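Local coordinates for protein octaprenyl-diphosphate synthase (Roseobacter denitrificans, PDB 4JXN) that probably extends farnesyl diphosphate with five isopentenyl units to all-trans-octaprenyl diphosphate, the side-chain precursor of ubiquinone and menaquinone, at residues G122-L125 against F126-F130; T136-L139 against R140-D143. All coordinates share one frame; numbering follows the deposited sequence. Where two conformers were deposited one is given.

Interaction 1. Residues G122-L125 against F126-F130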
loop_
_atom_site.group_PDB
_atom_site.type_symbol
_atom_site.label_atom_id
_atom_site.label_comp_id
_atom_site.label_asym_id
_atom_site.label_seq_id
_atom_site.Cartn_x
_atom_site.Cartn_y
_atom_site.Cartn_z
ATOM N N GLY A 122 2.818 1.159 -7.471
ATOM C CA GLY A 122 1.538 0.851 -6.820
ATOM C C GLY A 122 1.432 1.513 -5.455
ATOM O O GLY A 122 0.450 2.199 -5.154
ATOM N N ASP A 123 2.463 1.329 -4.633
ATOM C CA ASP A 123 2.513 1.961 -3.310
ATOM C C ASP A 123 2.309 3.460 -3.418
ATOM O O ASP A 123 1.628 4.067 -2.585
ATOM C CB ASP A 123 3.843 1.672 -2.612
ATOM C CG ASP A 123 3.968 0.233 -2.164
ATOM O OD1 ASP A 123 2.939 -0.476 -2.152
ATOM O OD2 ASP A 123 5.096 -0.192 -1.825
ATOM N N TYR A 124 2.887 4.048 -4.460
ATOM C CA TYR A 124 2.720 5.467 -4.728
ATOM C C TYR A 124 1.259 5.818 -4.987
ATOM O O TYR A 124 0.751 6.826 -4.476
ATOM C CB TYR A 124 3.600 5.927 -5.909
ATOM C CG TYR A 124 3.446 7.411 -6.216
ATOM C CD1 TYR A 124 3.561 8.366 -5.201
ATOM C CD2 TYR A 124 3.160 7.863 -7.509
ATOM C CE1 TYR A 124 3.406 9.717 -5.459
ATOM C CE2 TYR A 124 3.007 9.219 -7.776
ATOM C CZ TYR A 124 3.129 10.137 -6.744
ATOM O OH TYR A 124 2.979 11.479 -6.978
ATOM N N LEU A 125 0.579 4.984 -5.764
ATOM C CA LEU A 125 -0.836 5.237 -6.093
ATOM C C LEU A 125 -1.727 5.068 -4.871
ATOM O O LEU A 125 -2.660 5.857 -4.674
ATOM C CB LEU A 125 -1.323 4.312 -7.202
ATOM C CG LEU A 125 -0.577 4.312 -8.541
ATOM C CD1 LEU A 125 -1.218 3.280 -9.458
ATOM C CD2 LEU A 125 -0.539 5.680 -9.210
ATOM N N PHE A 126 -1.429 4.051 -4.055
ATOM C CA PHE A 126 -2.098 3.870 -2.767
ATOM C C PHE A 126 -1.968 5.136 -1.926
ATOM O O PHE A 126 -2.964 5.676 -1.456
ATOM C CB PHE A 126 -1.499 2.714 -1.951
ATOM C CG PHE A 126 -1.841 1.333 -2.449
ATOM C CD1 PHE A 126 -3.075 1.038 -3.029
ATOM C CD2 PHE A 126 -0.929 0.287 -2.261
ATOM C CE1 PHE A 126 -3.368 -0.256 -3.451
ATOM C CE2 PHE A 126 -1.220 -1.005 -2.680
ATOM C CZ PHE A 126 -2.442 -1.277 -3.278
ATOM N N SER A 127 -0.738 5.607 -1.740
ATOM C CA SER A 127 -0.513 6.825 -0.965
ATOM C C SER A 127 -1.332 7.975 -1.544
ATOM O O SER A 127 -1.984 8.715 -0.805
ATOM C CB SER A 127 0.979 7.188 -0.922
ATOM O OG SER A 127 1.490 7.482 -2.207
ATOM N N ARG A 128 -1.320 8.113 -2.867
ATOM C CA ARG A 128 -2.100 9.161 -3.527
ATOM C C ARG A 128 -3.610 8.965 -3.352
ATOM O O ARG A 128 -4.345 9.934 -3.149
ATOM C CB ARG A 128 -1.744 9.237 -5.009
ATOM C CG ARG A 128 -0.358 9.799 -5.268
ATOM C CD ARG A 128 -0.351 11.313 -5.183
ATOM N NE ARG A 128 0.984 11.829 -4.903
ATOM C CZ ARG A 128 1.338 13.107 -5.018
ATOM N NH1 ARG A 128 0.458 14.029 -5.404
ATOM N NH2 ARG A 128 2.588 13.466 -4.742
ATOM N N SER A 129 -4.069 7.715 -3.406
ATOM C CA SER A 129 -5.485 7.416 -3.172
ATOM C C SER A 129 -5.931 7.875 -1.774
ATOM O O SER A 129 -7.042 8.348 -1.584
ATOM C CB SER A 129 -5.754 5.920 -3.372
ATOM O OG SER A 129 -5.260 5.134 -2.301
ATOM N N PHE A 130 -5.019 7.759 -0.816
ATOM C CA PHE A 130 -5.284 8.018 0.592
ATOM C C PHE A 130 -5.400 9.523 0.848
ATOM O O PHE A 130 -6.304 9.995 1.562
ATOM C CB PHE A 130 -4.150 7.347 1.398
ATOM C CG PHE A 130 -4.227 7.535 2.882
ATOM C CD1 PHE A 130 -5.438 7.716 3.536
ATOM C CD2 PHE A 130 -3.061 7.487 3.636
ATOM C CE1 PHE A 130 -5.477 7.877 4.908
ATOM C CE2 PHE A 130 -3.096 7.638 5.009
ATOM C CZ PHE A 130 -4.307 7.836 5.645
#
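Arg128 folds back along one turn of helix to lie across the ring of Tyr124. Its CG sits over one face of the phenol, 4.0 Å from the centroid of the Tyr124 ring and offset toward the rim, in a CH-pi contact. Beyond it the guanidinium turns its own face to the phenol oxygen: Tyr124 OH is 2.9 Å from Arg128 NE, but the N-H groups point the wrong way for a hydrogen bond, and ring and guanidinium planes stand 65° apart. The ring comes within reach because CG of Tyr124 is anti to its backbone N (chi1 180°), while a bend at chi2 (-80°) brings the arginine chain round to meet it.

The carbonyl of Tyr124 is gripped twice, by Arg128 N at 2.9 Å from Tyr124 O and by the hydroxyl of Ser127, whose OG donates over a very short 2.5 Å to the same oxygen. Ser129 repeats the pattern, giving its OG proton to a lone pair of Phe126 O in the carbonyl plane. Both serine hydroxyls are thus turned back onto the helix. On another side of the helix, Asp123 OD1 approaches the edge of the Phe126 ring, 3.9 Å from Phe126 CD2, and OD2 is held by His93 of the second subunit.

Behind these side chains run the i to i+4 backbone bonds, beginning with Phe126 N to Gly122 O. Helix 75-94 packs alongside: Leu125 rests on Phe85 and Thr88, and Phe126 meets His93 of its own chain edge-to-face. Tyr124 reaches loop residues Ser36 and Ile42, whereas Phe130 stacks edge-to-face on Phe130 of the second subunit, placing this part of helix 116-134 at the dimer interface of the all-helical prenyl synthase fold.

Interaction 2. Residues T136-L139 against R140-D143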
loop_
_atom_site.group_PDB
_atom_site.type_symbol
_atom_site.label_atom_id
_atom_site.label_comp_id
_atom_site.label_asym_id
_atom_site.label_seq_id
_atom_site.Cartn_x
_atom_site.Cartn_y
_atom_site.Cartn_z
ATOM N N THR A 136 -11.587 14.735 1.496
ATOM C CA THR A 136 -13.059 14.802 1.443
ATOM C C THR A 136 -13.664 15.163 2.778
ATOM O O THR A 136 -14.845 15.480 2.856
ATOM C CB THR A 136 -13.699 13.467 0.972
ATOM O OG1 THR A 136 -13.499 12.437 1.950
ATOM C CG2 THR A 136 -13.107 13.024 -0.343
ATOM N N GLY A 137 -12.866 15.050 3.836
ATOM C CA GLY A 137 -13.322 15.346 5.191
ATOM C C GLY A 137 -14.226 14.319 5.852
ATOM O O GLY A 137 -14.716 14.556 6.966
ATOM N N SER A 138 -14.448 13.174 5.199
ATOM C CA SER A 138 -15.428 12.196 5.690
ATOM C C SER A 138 -14.763 10.958 6.267
ATOM O O SER A 138 -14.116 10.170 5.555
ATOM C CB SER A 138 -16.416 11.801 4.583
ATOM O OG SER A 138 -17.264 10.744 5.020
ATOM N N LEU A 139 -14.939 10.783 7.569
ATOM C CA LEU A 139 -14.337 9.657 8.248
ATOM C C LEU A 139 -15.061 8.377 7.851
ATOM O O LEU A 139 -14.428 7.329 7.656
ATOM C CB LEU A 139 -14.341 9.886 9.752
ATOM C CG LEU A 139 -13.411 11.031 10.161
ATOM C CD1 LEU A 139 -13.863 11.672 11.470
ATOM C CD2 LEU A 139 -11.977 10.532 10.262
ATOM N N ARG A 140 -16.381 8.488 7.702
ATOM C CA ARG A 140 -17.209 7.366 7.270
ATOM C C ARG A 140 -16.707 6.715 5.975
ATOM O O ARG A 140 -16.588 5.488 5.917
ATOM C CB ARG A 140 -18.659 7.807 7.090
ATOM C CG ARG A 140 -19.618 6.654 6.826
ATOM C CD ARG A 140 -20.599 6.414 7.958
ATOM N NE ARG A 140 -21.849 5.886 7.419
ATOM C CZ ARG A 140 -22.763 6.638 6.817
ATOM N NH1 ARG A 140 -22.570 7.940 6.704
ATOM N NH2 ARG A 140 -23.870 6.094 6.340
ATOM N N VAL A 141 -16.419 7.516 4.939
ATOM C CA VAL A 141 -15.951 6.936 3.651
ATOM C C VAL A 141 -14.549 6.349 3.797
ATOM O O VAL A 141 -14.172 5.412 3.079
ATOM C CB VAL A 141 -15.948 7.917 2.430
ATOM C CG1 VAL A 141 -17.260 8.684 2.316
ATOM C CG2 VAL A 141 -14.754 8.857 2.440
ATOM N N LEU A 142 -13.776 6.939 4.704
ATOM C CA LEU A 142 -12.420 6.489 4.993
ATOM C C LEU A 142 -12.495 5.141 5.652
ATOM O O LEU A 142 -11.747 4.223 5.299
ATOM C CB LEU A 142 -11.698 7.486 5.911
ATOM C CG LEU A 142 -11.139 8.702 5.165
ATOM C CD1 LEU A 142 -10.990 9.929 6.055
ATOM C CD2 LEU A 142 -9.807 8.326 4.525
ATOM N N ASP A 143 -13.410 5.014 6.608
ATOM C CA ASP A 143 -13.655 3.725 7.215
ATOM C C ASP A 143 -14.019 2.717 6.141
ATOM O O ASP A 143 -13.466 1.627 6.105
ATOM C CB ASP A 143 -14.771 3.784 8.249
ATOM C CG ASP A 143 -14.706 2.634 9.252
ATOM O OD1 ASP A 143 -13.637 2.423 9.869
ATOM O OD2 ASP A 143 -15.729 1.946 9.436
HETATM O O HOH W 1 -17.557 11.147 8.429
#
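Ser138 stands at the N-cap of the helix that carries Val141 and Leu142, and the backbone changes course just ahead of it. Gly137, with positive phi (75°), is the first residue to leave the preceding helix, and Ser138 is extended before the chain winds up again. Asp143 N closes the new turn on Leu139 O at 2.7 Å, while the bond from Leu142 N to Ser138 O is weak at 3.4 Å.

The serine side chain caps this end. With OG anti to its own N (chi1 173°), it swings alongside the first turn and accepts a weak but fairly straight bond from Val141 N, 3.3 Å from Ser138 OG. A water accepts from Arg140 N at 3.0 Å, serving another amide of the first turn.

Val141 presses both methyls against the preceding bend. CG1 lies 3.4 Å from Ser138 OG, and CG2 comes 3.8 Å from Thr136 OG1, a hydroxyl bonded to Met133 O. Were Val141 cut back to an alanine, both methyl contacts would go and a gap would probably open between the cap and Thr136, although the backbone N-H could still reach Ser138 OG. Leu142 brings CD1 over the Ser138 carbonyl, 3.2 Å from Ser138 O.

The bend links helix 116-134 to helix 139-162 in the helical bundle. Val141 packs on Leu79 of helix 75-94 and on Val191 and Val194 of helix 170-196, Leu142 packs on Met133 and Val134 of helix 116-134, and Leu139 meets Leu139 of the second subunit.

How the interactions relate
From the N terminus, the chain first reaches interaction 1, within helix 116-134, and then interaction 2, where that helix has ended and helix 139-162 begins. The two follow in series, neither enclosing nor crossing the other, and each is local: interaction 1 spans successive turns of one helix, interaction 2 the start of the next. Their centres lie about 17 Å apart, and although their nearest atoms approach to about 4 Å, they do not touch. Helix 75-94 packs against both, and helix 170-196 joins it at interaction 2. Both contacts also reach the second subunit, so this consecutive pair of helices contributes to the dimer interface.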